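Local coordinates for 457aa long hypothetical protein (Pyrococcus horikoshii, PDB 2CSU) that is of unknown function but combines a Rossmann-type CoA-binding domain with two further domains of flavodoxin-like fold, at residues P231-K236 and V270-I276; D277-S281 and Y431-D436; N184-F190 and L208-R214; A285-P291 and A443-A448; F219-K224 and A264-V270. Numbering follows the deposited sequence.

Contact 1. Residues P231-K236 and V270-I276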
# COMPACT_ATOMS: atom_id res chain seq x y z
N PRO A 231 -17.14 16.62 -4.19
CA PRO A 231 -17.24 15.49 -3.28
C PRO A 231 -16.49 15.58 -1.95
O PRO A 231 -15.46 16.26 -1.81
CB PRO A 231 -16.77 14.30 -4.14
CG PRO A 231 -15.82 14.91 -5.06
CD PRO A 231 -16.50 16.21 -5.45
N ILE A 232 -17.05 14.89 -0.97
CA ILE A 232 -16.51 14.82 0.37
C ILE A 232 -16.41 13.34 0.72
O ILE A 232 -17.39 12.61 0.61
CB ILE A 232 -17.43 15.55 1.37
CG1 ILE A 232 -17.50 17.04 1.00
CG2 ILE A 232 -16.94 15.34 2.79
CD1 ILE A 232 -18.50 17.86 1.79
N ILE A 233 -15.21 12.90 1.12
CA ILE A 233 -14.97 11.50 1.48
C ILE A 233 -14.58 11.45 2.97
O ILE A 233 -13.58 12.06 3.37
CB ILE A 233 -13.81 10.87 0.65
CG1 ILE A 233 -14.11 10.94 -0.85
CG2 ILE A 233 -13.66 9.40 1.02
CD1 ILE A 233 -14.20 12.33 -1.41
N ALA A 234 -15.37 10.73 3.77
CA ALA A 234 -15.11 10.61 5.20
C ALA A 234 -14.74 9.22 5.69
O ALA A 234 -15.39 8.23 5.36
CB ALA A 234 -16.32 11.11 5.99
N LEU A 235 -13.68 9.16 6.48
CA LEU A 235 -13.21 7.93 7.09
C LEU A 235 -13.57 8.14 8.56
O LEU A 235 -12.98 8.98 9.24
CB LEU A 235 -11.69 7.78 6.92
CG LEU A 235 -11.00 6.67 7.76
CD1 LEU A 235 -11.62 5.31 7.45
CD2 LEU A 235 -9.49 6.65 7.46
N LYS A 236 -14.57 7.40 9.04
CA LYS A 236 -15.03 7.52 10.42
C LYS A 236 -14.45 6.41 11.30
O LYS A 236 -14.59 5.23 11.03
CB LYS A 236 -16.56 7.45 10.43
CG LYS A 236 -17.13 7.39 11.86
CD LYS A 236 -17.16 8.77 12.53
CE LYS A 236 -17.78 8.72 13.93
NZ LYS A 236 -16.82 8.19 14.89
N VAL A 270 -22.31 12.39 1.25
CA VAL A 270 -20.95 12.09 1.68
C VAL A 270 -20.57 10.64 1.40
O VAL A 270 -21.26 9.70 1.81
CB VAL A 270 -20.78 12.34 3.20
CG1 VAL A 270 -19.36 11.97 3.64
CG2 VAL A 270 -21.06 13.80 3.52
N LEU A 271 -19.45 10.46 0.71
CA LEU A 271 -18.98 9.13 0.36
C LEU A 271 -18.17 8.61 1.53
O LEU A 271 -17.39 9.35 2.14
CB LEU A 271 -18.12 9.19 -0.92
CG LEU A 271 -18.72 10.08 -2.03
CD1 LEU A 271 -17.81 10.10 -3.25
CD2 LEU A 271 -20.11 9.58 -2.39
N VAL A 272 -18.35 7.35 1.87
CA VAL A 272 -17.65 6.78 3.00
C VAL A 272 -16.51 5.85 2.63
O VAL A 272 -16.62 5.06 1.71
CB VAL A 272 -18.64 6.02 3.95
CG1 VAL A 272 -17.86 5.26 5.01
CG2 VAL A 272 -19.60 7.01 4.60
N ALA A 273 -15.41 5.98 3.35
CA ALA A 273 -14.25 5.14 3.13
C ALA A 273 -14.08 4.37 4.43
O ALA A 273 -14.41 4.89 5.50
CB ALA A 273 -13.00 6.01 2.85
N ASN A 274 -13.59 3.14 4.35
CA ASN A 274 -13.40 2.36 5.56
C ASN A 274 -11.93 2.20 5.90
O ASN A 274 -11.60 1.63 6.94
CB ASN A 274 -14.05 0.99 5.42
CG ASN A 274 -15.45 1.09 4.86
OD1 ASN A 274 -16.34 1.71 5.47
ND2 ASN A 274 -15.67 0.49 3.69
N THR A 275 -11.05 2.68 5.02
CA THR A 275 -9.61 2.64 5.27
C THR A 275 -8.96 3.92 4.76
O THR A 275 -9.56 4.70 4.00
CB THR A 275 -8.89 1.46 4.56
OG1 THR A 275 -8.80 1.72 3.16
CG2 THR A 275 -9.61 0.13 4.81
N ILE A 276 -7.72 4.14 5.18
CA ILE A 276 -6.95 5.29 4.77
C ILE A 276 -6.87 5.27 3.25
O ILE A 276 -7.29 6.21 2.57
CB ILE A 276 -5.53 5.23 5.40
CG1 ILE A 276 -5.64 5.47 6.91
CG2 ILE A 276 -4.60 6.28 4.77
CD1 ILE A 276 -4.39 5.03 7.70
O HOH W 1 -15.94 5.06 7.81
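Strands 232-236 and 271-273 run side by side in the same direction, joined by three backbone hydrogen bonds: Leu-271 N to Ile-232 O (3.0 Å), Ala-234 N to Leu-271 O (2.9 Å) and Ala-273 N to Ala-234 O (3.0 Å). Large and small side chains complement each other across the pair. On one face, branched Ile-233 leans on small Ala-273 (CG2 to CB 3.9 Å); on the other, Val-270 CG1 fills the hollow above Ala-234 CB, also at 3.9 Å. Leu-235 spreads over the turn that follows, its CD1 3.4 Å from Ala-273 O and its CD2 4.1 Å from Ile-276 CG1. As the strands part, water 1 fills the gap, 3.0 Å from Lys-236 N and 2.8 Å from Ala-273 O. Phe-265 of helix 258-267 packs behind Val-270 and Val-272, whereas Met-282 of helix 276-283 meets Ile-233 and Leu-271. Helices on both faces of a parallel pair linked through a helix give the beta-alpha-beta architecture of a flavodoxin-like three-layer sandwich.

Contact 2. Residues D277-S281 and Y431-D436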
# COMPACT_ATOMS: atom_id res chain seq x y z
N ASP A 277 -6.37 4.16 2.71
CA ASP A 277 -6.21 3.99 1.28
C ASP A 277 -7.48 4.24 0.47
O ASP A 277 -7.41 4.82 -0.61
CB ASP A 277 -5.61 2.62 0.96
CG ASP A 277 -4.09 2.66 0.89
OD1 ASP A 277 -3.57 3.36 0.00
OD2 ASP A 277 -3.41 2.02 1.72
N GLU A 278 -8.63 3.82 0.99
CA GLU A 278 -9.88 4.05 0.28
C GLU A 278 -10.18 5.53 0.26
O GLU A 278 -10.58 6.07 -0.77
CB GLU A 278 -11.04 3.31 0.95
CG GLU A 278 -10.94 1.79 0.92
CD GLU A 278 -12.21 1.11 1.44
OE1 GLU A 278 -13.16 1.83 1.84
OE2 GLU A 278 -12.25 -0.14 1.44
N MSE A 279 -10.02 6.18 1.41
CA MSE A 279 -10.27 7.61 1.54
C MSE A 279 -9.44 8.38 0.50
O MSE A 279 -9.96 9.23 -0.22
CB MSE A 279 -9.90 8.10 2.97
CG MSE A 279 -10.16 9.61 3.25
SE MSE A 279 -9.40 10.31 4.77
CE MSE A 279 -7.66 10.16 4.33
N LEU A 280 -8.15 8.08 0.45
CA LEU A 280 -7.24 8.73 -0.48
C LEU A 280 -7.51 8.35 -1.92
O LEU A 280 -7.48 9.20 -2.80
CB LEU A 280 -5.80 8.35 -0.14
CG LEU A 280 -5.25 8.82 1.21
CD1 LEU A 280 -3.94 8.11 1.49
CD2 LEU A 280 -5.07 10.32 1.20
N SER A 281 -7.78 7.06 -2.16
CA SER A 281 -8.03 6.59 -3.51
C SER A 281 -9.30 7.20 -4.09
O SER A 281 -9.34 7.57 -5.27
CB SER A 281 -8.14 5.06 -3.54
OG SER A 281 -7.01 4.44 -2.93
N TYR A 431 -3.23 3.95 -9.68
CA TYR A 431 -3.22 3.11 -8.51
C TYR A 431 -2.34 1.89 -8.68
O TYR A 431 -1.96 1.56 -9.79
CB TYR A 431 -4.66 2.70 -8.18
CG TYR A 431 -5.56 3.91 -8.02
CD1 TYR A 431 -6.09 4.58 -9.14
CD2 TYR A 431 -5.83 4.44 -6.76
CE1 TYR A 431 -6.87 5.73 -8.99
CE2 TYR A 431 -6.60 5.58 -6.60
CZ TYR A 431 -7.11 6.23 -7.71
OH TYR A 431 -7.88 7.36 -7.54
N GLU A 432 -2.04 1.23 -7.57
CA GLU A 432 -1.18 0.06 -7.60
C GLU A 432 -1.94 -1.16 -7.10
O GLU A 432 -1.41 -2.27 -7.09
CB GLU A 432 0.08 0.32 -6.74
CG GLU A 432 1.04 -0.86 -6.60
CD GLU A 432 2.50 -0.43 -6.35
OE1 GLU A 432 3.30 -1.25 -5.84
OE2 GLU A 432 2.85 0.73 -6.69
N ARG A 433 -3.20 -0.95 -6.71
CA ARG A 433 -4.04 -2.03 -6.19
C ARG A 433 -5.39 -2.15 -6.89
O ARG A 433 -6.03 -1.16 -7.20
CB ARG A 433 -4.35 -1.81 -4.70
CG ARG A 433 -3.14 -1.65 -3.79
CD ARG A 433 -3.60 -1.58 -2.35
NE ARG A 433 -2.48 -1.53 -1.43
CZ ARG A 433 -1.87 -0.41 -1.05
NH1 ARG A 433 -2.28 0.76 -1.52
NH2 ARG A 433 -0.84 -0.47 -0.21
N PRO A 434 -5.85 -3.38 -7.13
CA PRO A 434 -7.14 -3.55 -7.79
C PRO A 434 -8.24 -2.90 -6.94
O PRO A 434 -9.14 -2.25 -7.48
CB PRO A 434 -7.29 -5.07 -7.87
CG PRO A 434 -5.89 -5.50 -8.10
CD PRO A 434 -5.11 -4.66 -7.10
N GLU A 435 -8.16 -3.05 -5.62
CA GLU A 435 -9.18 -2.47 -4.75
C GLU A 435 -9.16 -0.95 -4.75
O GLU A 435 -10.20 -0.30 -4.62
CB GLU A 435 -9.04 -2.99 -3.31
CG GLU A 435 -7.66 -2.83 -2.69
CD GLU A 435 -6.74 -3.97 -3.05
OE1 GLU A 435 -6.83 -4.46 -4.21
OE2 GLU A 435 -5.93 -4.37 -2.18
N ASP A 436 -7.98 -0.37 -4.90
CA ASP A 436 -7.83 1.08 -4.91
C ASP A 436 -8.46 1.73 -6.14
O ASP A 436 -9.19 2.72 -6.04
CB ASP A 436 -6.35 1.46 -4.82
CG ASP A 436 -5.78 1.27 -3.41
OD1 ASP A 436 -4.60 1.62 -3.19
OD2 ASP A 436 -6.51 0.79 -2.52
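A salt-bridge network at the subunit interface brings helix 276-283 against the start of helix 434-450. Its hub is Arg-433, at the N-cap position of the latter helix. Arg-433 NH1 reaches Asp-436 OD1 at 3.0 Å within its own segment and Asp-277 OD1 at 3.3 Å across the contact. The two carboxylates come close, with Asp-277 OD1 3.8 Å from Asp-436 OD1, a like-charge approach that the shared guanidinium offsets. Asp-277 also pairs with Lys-168, and its OD2 makes a salt bridge with Arg-433 of the second subunit, while Arg-433 in turn reaches Asp-277 of that subunit, so the network continues across the dimer interface. Within the chain, the contact joins two domains of flavodoxin-like type: helix 276-283 follows the edge strand 271-273 of one sheet, and Tyr-431 ends strand 430-431, which pairs with strand 406-411 in another. Beside the charges, Tyr-431 OH donates a 2.7 Å hydrogen bond to Ser-281 O, and the ring carbon Tyr-431 CE2 lies 3.5 Å from Ser-281 CB. The Ser-281 hydroxyl turns back into its own helix, its OG a very short 2.4 Å from Asp-277 O, which also accepts the backbone bond from Ser-281 N at 2.7 Å. That hydroxyl faces the Asp-436 carboxylate, with Ser-281 OG 3.4 Å from Asp-436 CG.

Contact 3. Residues N184-F190 and L208-R214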
# COMPACT_ATOMS: atom_id res chain seq x y z
N ASN A 184 -8.33 19.84 18.88
CA ASN A 184 -9.52 19.84 19.72
C ASN A 184 -10.74 20.43 19.02
O ASN A 184 -11.86 20.26 19.49
CB ASN A 184 -9.25 20.60 21.03
CG ASN A 184 -8.17 19.96 21.87
OD1 ASN A 184 -7.79 18.82 21.65
ND2 ASN A 184 -7.67 20.69 22.86
N MSE A 185 -10.52 21.11 17.89
CA MSE A 185 -11.56 21.74 17.08
C MSE A 185 -12.52 22.56 17.94
O MSE A 185 -13.73 22.35 17.95
CB MSE A 185 -12.31 20.63 16.36
CG MSE A 185 -13.37 21.16 15.40
SE MSE A 185 -14.00 19.88 14.31
CE MSE A 185 -15.46 19.46 15.27
N ALA A 186 -11.94 23.50 18.71
CA ALA A 186 -12.76 24.30 19.61
C ALA A 186 -13.61 25.33 18.86
O ALA A 186 -14.77 25.57 19.18
CB ALA A 186 -11.82 25.02 20.59
N ASP A 187 -12.98 25.97 17.86
CA ASP A 187 -13.68 27.02 17.13
C ASP A 187 -14.07 26.56 15.72
O ASP A 187 -15.11 25.97 15.48
CB ASP A 187 -12.76 28.23 17.05
CG ASP A 187 -13.59 29.48 16.80
OD1 ASP A 187 -14.81 29.36 16.77
OD2 ASP A 187 -13.01 30.55 16.66
N VAL A 188 -13.20 26.91 14.75
CA VAL A 188 -13.43 26.48 13.38
C VAL A 188 -13.59 24.95 13.31
O VAL A 188 -12.79 24.20 13.84
CB VAL A 188 -12.24 26.92 12.53
CG1 VAL A 188 -12.42 26.45 11.09
CG2 VAL A 188 -12.12 28.44 12.55
N ASP A 189 -14.67 24.51 12.65
CA ASP A 189 -14.91 23.07 12.57
C ASP A 189 -15.04 22.58 11.12
O ASP A 189 -14.80 23.31 10.17
CB ASP A 189 -16.18 22.73 13.35
CG ASP A 189 -17.35 23.55 12.82
OD1 ASP A 189 -17.30 23.94 11.66
OD2 ASP A 189 -18.29 23.78 13.57
N PHE A 190 -15.40 21.30 11.01
CA PHE A 190 -15.58 20.67 9.71
C PHE A 190 -16.53 21.48 8.84
O PHE A 190 -16.21 21.82 7.69
CB PHE A 190 -16.19 19.26 9.86
CG PHE A 190 -15.25 18.25 10.44
CD1 PHE A 190 -14.05 17.94 9.79
CD2 PHE A 190 -15.57 17.57 11.61
CE1 PHE A 190 -13.19 16.97 10.31
CE2 PHE A 190 -14.73 16.61 12.14
CZ PHE A 190 -13.53 16.31 11.49
N LEU A 208 -11.98 13.57 4.70
CA LEU A 208 -12.13 13.82 6.13
C LEU A 208 -11.81 12.62 7.00
O LEU A 208 -12.18 11.50 6.67
CB LEU A 208 -13.58 14.24 6.44
CG LEU A 208 -14.25 15.49 5.85
CD1 LEU A 208 -15.71 15.56 6.34
CD2 LEU A 208 -13.51 16.75 6.27
N TYR A 209 -11.08 12.86 8.09
CA TYR A 209 -10.83 11.80 9.06
C TYR A 209 -11.59 12.29 10.27
O TYR A 209 -11.14 13.18 10.98
CB TYR A 209 -9.36 11.64 9.45
CG TYR A 209 -9.23 10.62 10.58
CD1 TYR A 209 -9.41 9.26 10.34
CD2 TYR A 209 -9.01 11.03 11.90
CE1 TYR A 209 -9.37 8.32 11.37
CE2 TYR A 209 -8.97 10.10 12.95
CZ TYR A 209 -9.15 8.74 12.67
OH TYR A 209 -9.12 7.80 13.67
N ILE A 210 -12.76 11.69 10.50
CA ILE A 210 -13.61 12.10 11.61
C ILE A 210 -13.63 11.18 12.81
O ILE A 210 -13.76 9.96 12.68
CB ILE A 210 -15.08 12.25 11.14
CG1 ILE A 210 -15.18 13.22 9.97
CG2 ILE A 210 -15.95 12.70 12.31
CD1 ILE A 210 -16.45 13.10 9.18
N GLU A 211 -13.51 11.78 13.98
CA GLU A 211 -13.59 11.05 15.23
C GLU A 211 -14.99 11.40 15.73
O GLU A 211 -15.68 10.56 16.29
CB GLU A 211 -12.51 11.52 16.20
CG GLU A 211 -11.19 10.81 15.96
CD GLU A 211 -10.07 11.32 16.85
OE1 GLU A 211 -10.37 12.00 17.85
OE2 GLU A 211 -8.90 11.01 16.55
N GLY A 212 -15.41 12.64 15.47
CA GLY A 212 -16.79 13.01 15.76
C GLY A 212 -17.00 14.52 15.61
O GLY A 212 -16.12 15.34 15.86
N VAL A 213 -18.22 14.88 15.16
CA VAL A 213 -18.55 16.29 15.01
C VAL A 213 -19.36 16.79 16.21
O VAL A 213 -19.93 16.03 16.98
CB VAL A 213 -19.37 16.45 13.73
CG1 VAL A 213 -18.69 15.72 12.58
CG2 VAL A 213 -20.76 15.88 13.93
N ARG A 214 -19.37 18.13 16.38
CA ARG A 214 -20.13 18.70 17.48
C ARG A 214 -21.58 18.96 17.09
O ARG A 214 -22.53 18.50 17.72
CB ARG A 214 -19.45 20.01 17.89
CG ARG A 214 -18.48 19.82 19.06
CD ARG A 214 -17.23 20.69 18.90
NE ARG A 214 -16.43 20.67 20.13
CZ ARG A 214 -15.38 19.83 20.17
NH1 ARG A 214 -15.10 19.06 19.13
NH2 ARG A 214 -14.63 19.76 21.27
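Phe-190, in the first turn of helix 190-197, points its ring (chi1 m) at strand 205-210 and the loop beyond it. Ile-210, also m at chi1, lays CG1 over the ring face in a CH-pi contact, 4.2 Å from the Phe-190 centroid. Leu-208 CD2 approaches Phe-190 CD1 at 3.8 Å, and Val-213 CG1 comes equally near Phe-190 CD2. Just before the helix, Asp-189 takes the p rotamer, which lets it act as N-cap for Glu-192 N. Met-185, modelled as selenomethionine, has left-handed backbone angles (48/55) and an extended side chain, t at chi1 and chi2, so that CE arrives 4.2 Å from Gly-212 O and 3.9 Å from Arg-214 NH1. Arg-214 departs from the usual wells at chi1 and chi2 and lies with a face of its guanidinium towards Met-185 O, 3.7 Å from CZ. Helix 190-197 packs on the following strand, as in flavodoxin-like domains. With no clear hydrogen bond between the segments, their cohesion rests chiefly on the apolar fit round Phe-190.

Contact 4. Residues A285-P291 and A443-A448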
# COMPACT_ATOMS: atom_id res chain seq x y z
N ALA A 285 -9.52 10.90 -7.13
CA ALA A 285 -10.00 10.44 -8.43
C ALA A 285 -10.79 11.54 -9.14
O ALA A 285 -11.19 11.41 -10.29
CB ALA A 285 -10.89 9.22 -8.21
N PHE A 286 -11.04 12.63 -8.40
CA PHE A 286 -11.82 13.71 -8.99
C PHE A 286 -10.92 14.68 -9.77
O PHE A 286 -11.23 15.85 -9.94
CB PHE A 286 -12.54 14.46 -7.87
CG PHE A 286 -13.61 13.59 -7.29
CD1 PHE A 286 -14.84 13.49 -7.92
CD2 PHE A 286 -13.38 12.89 -6.11
CE1 PHE A 286 -15.84 12.70 -7.38
CE2 PHE A 286 -14.38 12.09 -5.57
CZ PHE A 286 -15.62 11.99 -6.20
N SER A 287 -9.77 14.15 -10.21
CA SER A 287 -8.96 14.88 -11.18
C SER A 287 -9.49 14.63 -12.59
O SER A 287 -9.06 15.22 -13.58
CB SER A 287 -7.51 14.40 -11.06
OG SER A 287 -7.22 13.52 -12.15
N GLN A 288 -10.43 13.67 -12.66
CA GLN A 288 -11.07 13.34 -13.93
C GLN A 288 -12.54 13.76 -13.93
O GLN A 288 -13.10 14.17 -12.92
CB GLN A 288 -10.97 11.83 -14.13
CG GLN A 288 -9.52 11.34 -14.23
CD GLN A 288 -9.09 11.36 -15.68
OE1 GLN A 288 -9.78 10.93 -16.58
NE2 GLN A 288 -7.87 11.90 -15.87
N PRO A 289 -13.15 13.70 -15.13
CA PRO A 289 -14.55 14.06 -15.28
C PRO A 289 -15.47 13.06 -14.58
O PRO A 289 -15.18 11.87 -14.49
CB PRO A 289 -14.87 14.09 -16.78
CG PRO A 289 -13.51 14.08 -17.47
CD PRO A 289 -12.60 13.30 -16.41
N LEU A 290 -16.69 13.48 -14.27
CA LEU A 290 -17.71 12.57 -13.79
C LEU A 290 -18.34 11.75 -14.92
O LEU A 290 -18.70 12.28 -15.97
CB LEU A 290 -18.78 13.37 -13.04
CG LEU A 290 -18.22 14.20 -11.87
CD1 LEU A 290 -19.31 15.03 -11.21
CD2 LEU A 290 -17.57 13.28 -10.84
N PRO A 291 -18.47 10.43 -14.71
CA PRO A 291 -19.04 9.49 -15.68
C PRO A 291 -20.54 9.68 -15.90
O PRO A 291 -21.28 9.98 -14.95
CB PRO A 291 -18.73 8.14 -15.07
CG PRO A 291 -18.86 8.42 -13.60
CD PRO A 291 -18.11 9.72 -13.47
N ALA A 443 -16.16 5.97 -6.36
CA ALA A 443 -16.36 7.35 -5.92
C ALA A 443 -16.82 8.25 -7.05
O ALA A 443 -17.64 9.15 -6.84
CB ALA A 443 -15.08 7.90 -5.29
N LEU A 444 -16.32 8.01 -8.26
CA LEU A 444 -16.70 8.82 -9.42
C LEU A 444 -18.17 8.62 -9.81
O LEU A 444 -18.88 9.57 -10.13
CB LEU A 444 -15.78 8.50 -10.61
CG LEU A 444 -14.41 9.22 -10.66
CD1 LEU A 444 -13.43 8.46 -11.56
CD2 LEU A 444 -14.60 10.64 -11.17
N VAL A 445 -18.64 7.37 -9.78
CA VAL A 445 -20.04 7.11 -10.14
C VAL A 445 -20.98 7.68 -9.08
O VAL A 445 -21.95 8.35 -9.41
CB VAL A 445 -20.30 5.59 -10.32
CG1 VAL A 445 -21.79 5.32 -10.45
CG2 VAL A 445 -19.60 5.10 -11.56
N GLU A 446 -20.68 7.44 -7.80
CA GLU A 446 -21.52 7.95 -6.72
C GLU A 446 -21.64 9.47 -6.74
O GLU A 446 -22.72 10.02 -6.50
CB GLU A 446 -20.99 7.49 -5.36
CG GLU A 446 -21.71 6.28 -4.79
CD GLU A 446 -23.17 6.55 -4.42
OE1 GLU A 446 -23.93 5.58 -4.22
OE2 GLU A 446 -23.56 7.73 -4.33
N GLN A 447 -20.54 10.16 -7.01
CA GLN A 447 -20.65 11.62 -7.04
C GLN A 447 -21.46 12.11 -8.24
O GLN A 447 -22.11 13.15 -8.22
CB GLN A 447 -19.23 12.19 -7.08
CG GLN A 447 -19.21 13.71 -7.24
CD GLN A 447 -19.80 14.37 -6.01
OE1 GLN A 447 -20.20 13.73 -5.06
NE2 GLN A 447 -19.86 15.71 -6.08
N ALA A 448 -21.38 11.34 -9.34
CA ALA A 448 -22.23 11.64 -10.48
C ALA A 448 -23.70 11.55 -10.09
O ALA A 448 -24.54 12.34 -10.50
CB ALA A 448 -21.92 10.63 -11.59
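Leu-444 is the centre of this contact: from helix 434-450 its side chain reaches into the curved loop 285-291, which bends round it. Its CD2 lies 3.6 Å from both Ala-285 O and Pro-289 O, and 4.0 Å from Leu-290 CD2, while Leu-444 CD1 is 4.3 Å from Ala-285 CB. Pro-291, second in buried area, turns the CG-CD edge of its ring to the helix backbone: its CD is 3.4 Å from Leu-444 O and 3.9 Å from Leu-444 CB, and its CG is 4.0 Å from Val-445 CG2. Ala-448 offers only a methyl group, which allows close approach, with CB 3.5 Å from Pro-291 O. Phe-286 meets the helix with its ring edge near Gln-447, CE1 to CB 3.4 Å, and brings CZ within 3.5 Å of Ala-443 O. No hydrogen bond joins the segments; the union is one of apolar and van der Waals fit. The loop runs between helix 276-283 and strand 295-300, linking one domain to the next, and Gln-288 fastens it to Val-406 and Gly-427. Towards the preceding sheet, Phe-286 and Ala-443 pack on Leu-271 of strand 271-273, and Gln-447 NE2 hydrogen-bonds to Thr-227 O in helix 216-229.

Contact 5. Residues F219-K224 and A264-V270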
# COMPACT_ATOMS: atom_id res chain seq x y z
N PHE A 219 -23.41 20.15 10.26
CA PHE A 219 -22.51 19.37 9.42
C PHE A 219 -23.26 18.74 8.24
O PHE A 219 -22.88 18.92 7.08
CB PHE A 219 -21.85 18.27 10.26
CG PHE A 219 -20.84 17.45 9.51
CD1 PHE A 219 -19.47 17.64 9.72
CD2 PHE A 219 -21.25 16.47 8.59
CE1 PHE A 219 -18.52 16.87 9.03
CE2 PHE A 219 -20.30 15.70 7.89
CZ PHE A 219 -18.94 15.90 8.11
N MSE A 220 -24.32 18.01 8.55
CA MSE A 220 -25.09 17.35 7.50
C MSE A 220 -25.70 18.30 6.48
O MSE A 220 -25.67 18.03 5.28
CB MSE A 220 -26.18 16.46 8.12
CG MSE A 220 -25.65 15.13 8.67
SE MSE A 220 -24.07 14.62 7.94
CE MSE A 220 -23.50 13.48 9.14
N GLU A 221 -26.26 19.42 6.93
CA GLU A 221 -26.87 20.36 6.01
C GLU A 221 -25.82 21.07 5.16
O GLU A 221 -26.08 21.41 4.01
CB GLU A 221 -27.73 21.37 6.76
CG GLU A 221 -28.59 22.24 5.84
CD GLU A 221 -29.47 21.42 4.89
OE1 GLU A 221 -30.32 20.64 5.37
OE2 GLU A 221 -29.30 21.56 3.65
N VAL A 222 -24.64 21.31 5.72
CA VAL A 222 -23.57 21.95 4.96
C VAL A 222 -23.07 20.92 3.94
O VAL A 222 -22.87 21.23 2.77
CB VAL A 222 -22.40 22.38 5.89
CG1 VAL A 222 -21.11 22.46 5.10
CG2 VAL A 222 -22.71 23.74 6.52
N ALA A 223 -22.89 19.68 4.39
CA ALA A 223 -22.42 18.61 3.51
C ALA A 223 -23.38 18.38 2.35
O ALA A 223 -22.95 18.19 1.21
CB ALA A 223 -22.25 17.32 4.31
N LYS A 224 -24.68 18.39 2.65
CA LYS A 224 -25.72 18.21 1.64
C LYS A 224 -25.55 19.20 0.50
O LYS A 224 -25.69 18.87 -0.67
CB LYS A 224 -27.08 18.41 2.31
CG LYS A 224 -28.13 17.42 1.81
CD LYS A 224 -29.55 17.86 2.16
CE LYS A 224 -30.33 16.78 2.93
NZ LYS A 224 -31.46 17.40 3.62
N ALA A 264 -26.01 8.74 8.10
CA ALA A 264 -26.14 10.20 8.01
C ALA A 264 -25.23 10.74 6.90
O ALA A 264 -25.62 11.65 6.16
CB ALA A 264 -25.76 10.84 9.34
N PHE A 265 -24.03 10.18 6.78
CA PHE A 265 -23.11 10.63 5.73
C PHE A 265 -23.71 10.36 4.37
O PHE A 265 -23.69 11.22 3.49
CB PHE A 265 -21.76 9.90 5.82
CG PHE A 265 -20.90 10.33 6.98
CD1 PHE A 265 -20.82 11.66 7.35
CD2 PHE A 265 -20.14 9.39 7.67
CE1 PHE A 265 -20.00 12.06 8.40
CE2 PHE A 265 -19.31 9.78 8.73
CZ PHE A 265 -19.24 11.12 9.09
N LYS A 266 -24.25 9.16 4.20
CA LYS A 266 -24.86 8.74 2.94
C LYS A 266 -25.95 9.69 2.44
O LYS A 266 -25.96 10.06 1.28
CB LYS A 266 -25.45 7.33 3.08
CG LYS A 266 -24.47 6.24 3.51
CD LYS A 266 -23.49 5.83 2.41
CE LYS A 266 -22.70 4.58 2.83
NZ LYS A 266 -21.81 4.01 1.76
N GLN A 267 -26.87 10.07 3.33
CA GLN A 267 -27.98 10.95 2.96
C GLN A 267 -27.55 12.36 2.56
O GLN A 267 -28.20 13.01 1.75
CB GLN A 267 -28.99 11.02 4.11
CG GLN A 267 -29.67 9.69 4.43
CD GLN A 267 -30.67 9.25 3.36
OE1 GLN A 267 -30.38 8.38 2.54
NE2 GLN A 267 -31.86 9.85 3.37
N SER A 268 -26.44 12.82 3.12
CA SER A 268 -25.93 14.16 2.82
C SER A 268 -25.02 14.18 1.59
O SER A 268 -24.42 15.21 1.27
CB SER A 268 -25.16 14.71 4.02
OG SER A 268 -26.00 14.80 5.15
N GLY A 269 -24.91 13.04 0.91
CA GLY A 269 -24.08 12.97 -0.29
C GLY A 269 -22.62 12.66 -0.02
O GLY A 269 -21.80 12.68 -0.94
N VAL A 270 -22.31 12.39 1.25
CA VAL A 270 -20.95 12.09 1.68
C VAL A 270 -20.57 10.64 1.40
O VAL A 270 -21.26 9.70 1.81
CB VAL A 270 -20.78 12.34 3.20
CG1 VAL A 270 -19.36 11.97 3.64
CG2 VAL A 270 -21.06 13.80 3.52
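Met-220, modelled as selenomethionine, fills the apolar centre between helices 216-229 and 258-267, its CE 3.5 Å from Ala-264 CB and 3.7 Å from Phe-265 CD1. Next to it, Phe-219 CE2 meets Phe-265 CE1 at 3.7 Å, the ring planes inclined at 55°, and Ala-223 CB touches Val-270 CG2 at 3.8 Å. Small Ala-223 and Ser-268 let the backbones come close, their CB atoms 3.9 Å apart. Ser-268 OG makes at most a weak hydrogen bond to Met-220 O (3.2 Å), and Lys-224 CA gives a CA-H...O contact to Ser-268 O at 3.3 Å. Gly-269, with positive phi, ends helix 258-267 in a Schellman motif. At the exposed edge Lys-224 makes a long ion pair with Glu-221, NZ to OE1 3.9 Å. Both helices rest on one face of the parallel strands, as in a flavodoxin-like domain, Phe-219 and Phe-265 sharing Ile-210 of strand 205-210 and Val-270 meeting Ala-234 of strand 232-236, while Phe-219 and Val-222 touch Met-194 of helix 190-197.

From the N terminus, contact 3 closes first, a short loop that carries helix 190-197 back to strand 205-210. Contacts 5 and 1 follow and cross: 219-224 and 231-236 come in turn before their partners 264-270 and 270-276, which share Val-270, so helix pair and strand pair interlock. Strand 232-236 lies between 205-210 and 271-273, placing contacts 1 and 3 in one sheet, with contact 5 packed on both. Contacts 2 and 4 then close much longer loops, spanning about 150 residues, and cross each other as they bring helix 434-450 back to helix 276-283 and the loop behind it. They tie the last domain to the sheet of contact 1, and contacts 1 and 2 reach the second subunit.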